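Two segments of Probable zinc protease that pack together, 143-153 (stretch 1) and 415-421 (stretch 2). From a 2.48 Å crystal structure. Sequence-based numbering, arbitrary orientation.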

# COMPACT_ATOMS: atom_id res chain seq x y z
N LEU A 143 -15.75 -6.10 6.24
CA LEU A 143 -15.41 -5.93 4.86
C LEU A 143 -15.29 -4.50 4.47
O LEU A 143 -14.37 -4.11 3.82
N ALA A 144 -16.28 -3.74 4.87
CA ALA A 144 -16.33 -2.34 4.59
C ALA A 144 -15.18 -1.63 5.22
O ALA A 144 -14.59 -0.79 4.63
N PHE A 145 -14.86 -1.99 6.44
CA PHE A 145 -13.78 -1.37 7.14
C PHE A 145 -12.43 -1.60 6.52
O PHE A 145 -11.58 -0.77 6.58
N GLU A 146 -12.23 -2.76 5.95
CA GLU A 146 -10.99 -3.11 5.32
C GLU A 146 -10.74 -2.21 4.15
O GLU A 146 -9.67 -1.72 3.98
N ARG A 147 -11.76 -1.99 3.36
CA ARG A 147 -11.72 -1.05 2.29
C ARG A 147 -11.50 0.37 2.74
O ARG A 147 -10.82 1.11 2.11
N PHE A 148 -12.15 0.77 3.81
CA PHE A 148 -12.09 2.13 4.29
C PHE A 148 -10.70 2.44 4.71
O PHE A 148 -10.18 3.46 4.40
N LYS A 149 -10.12 1.50 5.41
CA LYS A 149 -8.77 1.60 5.86
C LYS A 149 -7.75 1.66 4.76
O LYS A 149 -6.84 2.42 4.85
N ALA A 150 -7.91 0.90 3.70
CA ALA A 150 -7.04 1.02 2.57
C ALA A 150 -7.07 2.39 1.88
O ALA A 150 -6.06 2.93 1.55
N ALA A 151 -8.24 2.94 1.66
CA ALA A 151 -8.39 4.27 1.15
C ALA A 151 -7.89 5.36 2.08
O ALA A 151 -7.37 6.34 1.65
N ALA A 152 -8.08 5.19 3.37
CA ALA A 152 -7.60 6.12 4.36
C ALA A 152 -6.09 6.22 4.56
O ALA A 152 -5.62 7.21 5.04
N TYR A 153 -5.35 5.22 4.16
CA TYR A 153 -3.93 5.24 4.41
C TYR A 153 -3.14 4.99 3.13
O TYR A 153 -2.51 3.99 2.96
N LEU A 415 -9.99 13.84 5.01
CA LEU A 415 -11.11 12.99 5.20
C LEU A 415 -11.22 11.83 4.23
O LEU A 415 -11.09 12.00 3.06
N THR A 416 -11.46 10.64 4.77
CA THR A 416 -11.96 9.50 4.05
C THR A 416 -13.33 9.21 4.60
O THR A 416 -13.49 9.00 5.76
N LEU A 417 -14.32 9.24 3.75
CA LEU A 417 -15.67 8.98 4.13
C LEU A 417 -16.22 7.82 3.34
O LEU A 417 -16.08 7.78 2.17
N ALA A 418 -16.85 6.87 4.00
CA ALA A 418 -17.44 5.75 3.31
C ALA A 418 -18.90 5.49 3.63
O ALA A 418 -19.25 5.47 4.75
N GLN A 419 -19.72 5.26 2.62
CA GLN A 419 -21.09 4.89 2.82
C GLN A 419 -21.21 3.41 2.67
O GLN A 419 -20.82 2.87 1.68
N VAL A 420 -21.74 2.75 3.67
CA VAL A 420 -21.92 1.34 3.57
C VAL A 420 -23.37 1.08 3.39
O VAL A 420 -24.15 1.37 4.25
N LEU A 421 -23.73 0.56 2.25
CA LEU A 421 -25.11 0.44 1.93
C LEU A 421 -25.59 -0.94 1.74
O LEU A 421 -24.87 -1.80 1.32

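A helix laid against a β-strand must match two different periodicities: a strand offers every second side chain to one side, whereas a helix returns to the same side after three or four residues. The pairing of helix 143-152 with strand 415-421 in this probable zinc protease is a compact example. The two run nearly antiparallel, at 157°, with their axes 8.5 Å apart at closest approach. Alternation on the strand directs T416, A418 and V420 toward the helix, while L417 points away; the helix answers at A144, F148, A151 and A152. In the CA register A144, F148 and A152 lie nearest V420, A418 and T416, four helical residues to every two on the strand.

T416 has the most surface covered. The m rotamer of T416 (chi1 -45°) places T416 OG1 3.3 Å from A152 CA and 3.4 Å from A152 CB, and T416 CG2 4.1 Å from A151 CB. The strand meets the helix at two alanines here, with T416 CA and A152 CA 5.5 Å apart, the shortest of the three register distances. No hydrogen bond crosses the interface, so the threonine hydroxyl packs against carbon on this side rather than serving as a polar link.

F148 makes the largest contribution from the helix. Its CA-to-CB bond points sideways, but the t rotamer (chi1 160°, chi2 77°) brings the ring nearer the strand. F148 CE1 lies 3.4 Å from T416 O, which meets the ring at its edge, near the ring plane, and 3.9 Å from T416 CB. The same ring reaches A418, with F148 CD1 4.2 Å from A418 CB, one aromatic side chain thus spanning two successive inward-facing strand positions.

Farther along, A144 and V420 close the contact: A144 CB sits 3.8 Å from CG2 of V420, whose chi1 is t. The two stretches bury 278 Å² between them, both sides summed, and with no hydrogen bond across the interface the contact is mainly one of close packing.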

# COMPACT_ATOMS: atom_id res chain seq x y z
CB LEU A 143 -16.49 -6.56 4.00
CG LEU A 143 -16.26 -6.83 2.53
CD1 LEU A 143 -17.30 -7.77 2.01
CD2 LEU A 143 -16.31 -5.59 1.71
CB ALA A 144 -17.63 -1.77 5.11
CB PHE A 145 -13.79 -1.75 8.60
CG PHE A 145 -13.07 -0.79 9.47
CD1 PHE A 145 -13.68 0.35 9.89
CD2 PHE A 145 -11.79 -1.04 9.87
CE1 PHE A 145 -13.03 1.24 10.68
CE2 PHE A 145 -11.13 -0.15 10.67
CZ PHE A 145 -11.75 0.98 11.08
CB GLU A 146 -11.05 -4.53 4.86
CG GLU A 146 -9.73 -5.18 4.61
CD GLU A 146 -9.89 -6.55 4.06
OE1 GLU A 146 -10.67 -6.70 3.14
OE2 GLU A 146 -9.26 -7.47 4.55
CB ARG A 147 -13.02 -1.07 1.52
CG ARG A 147 -13.54 -2.41 1.08
CD ARG A 147 -12.63 -3.03 0.08
NE ARG A 147 -12.93 -4.41 -0.15
CZ ARG A 147 -13.76 -4.83 -1.08
NH1 ARG A 147 -14.39 -3.99 -1.84
NH2 ARG A 147 -13.96 -6.10 -1.23
CB PHE A 148 -13.09 2.31 5.43
CG PHE A 148 -12.83 3.48 6.30
CD1 PHE A 148 -13.15 4.74 5.89
CD2 PHE A 148 -12.28 3.32 7.53
CE1 PHE A 148 -12.91 5.81 6.69
CE2 PHE A 148 -12.03 4.39 8.34
CZ PHE A 148 -12.36 5.63 7.92
CB LYS A 149 -8.45 0.46 6.82
CG LYS A 149 -7.29 0.75 7.74
CD LYS A 149 -7.32 -0.04 9.01
CE LYS A 149 -5.95 -0.21 9.61
NZ LYS A 149 -5.38 -1.53 9.28
CB ALA A 150 -7.33 -0.08 1.59
CB ALA A 151 -9.81 4.53 0.74
CB ALA A 152 -8.31 5.90 5.67
CB TYR A 153 -3.55 4.19 5.44
CG TYR A 153 -3.82 4.52 6.88
CD1 TYR A 153 -3.19 5.55 7.51
CD2 TYR A 153 -4.67 3.76 7.60
CE1 TYR A 153 -3.43 5.81 8.84
CE2 TYR A 153 -4.90 4.00 8.91
CZ TYR A 153 -4.29 5.03 9.52
OH TYR A 153 -4.55 5.23 10.82
CB LEU A 415 -12.37 13.82 5.10
CG LEU A 415 -13.68 13.08 5.00
CD1 LEU A 415 -14.03 12.51 6.34
CD2 LEU A 415 -14.75 14.00 4.53
CB THR A 416 -11.12 8.26 4.29
OG1 THR A 416 -9.75 8.57 4.21
CG2 THR A 416 -11.40 7.25 3.29
CB LEU A 417 -16.52 10.21 3.90
CG LEU A 417 -18.01 10.05 4.04
CD1 LEU A 417 -18.65 11.34 4.44
CD2 LEU A 417 -18.62 9.53 2.77
CB ALA A 418 -16.64 4.52 3.57
CB GLN A 419 -22.00 5.59 1.82
CG GLN A 419 -21.75 7.08 1.74
CD GLN A 419 -22.84 7.89 1.09
OE1 GLN A 419 -23.50 7.48 0.17
NE2 GLN A 419 -23.01 9.08 1.57
CB VAL A 420 -21.44 0.64 4.82
CG1 VAL A 420 -21.44 -0.84 4.61
CG2 VAL A 420 -20.08 1.13 5.21
CB LEU A 421 -25.43 1.25 0.69
CG LEU A 421 -25.29 2.73 0.88
CD1 LEU A 421 -25.37 3.38 -0.47
CD2 LEU A 421 -26.38 3.25 1.75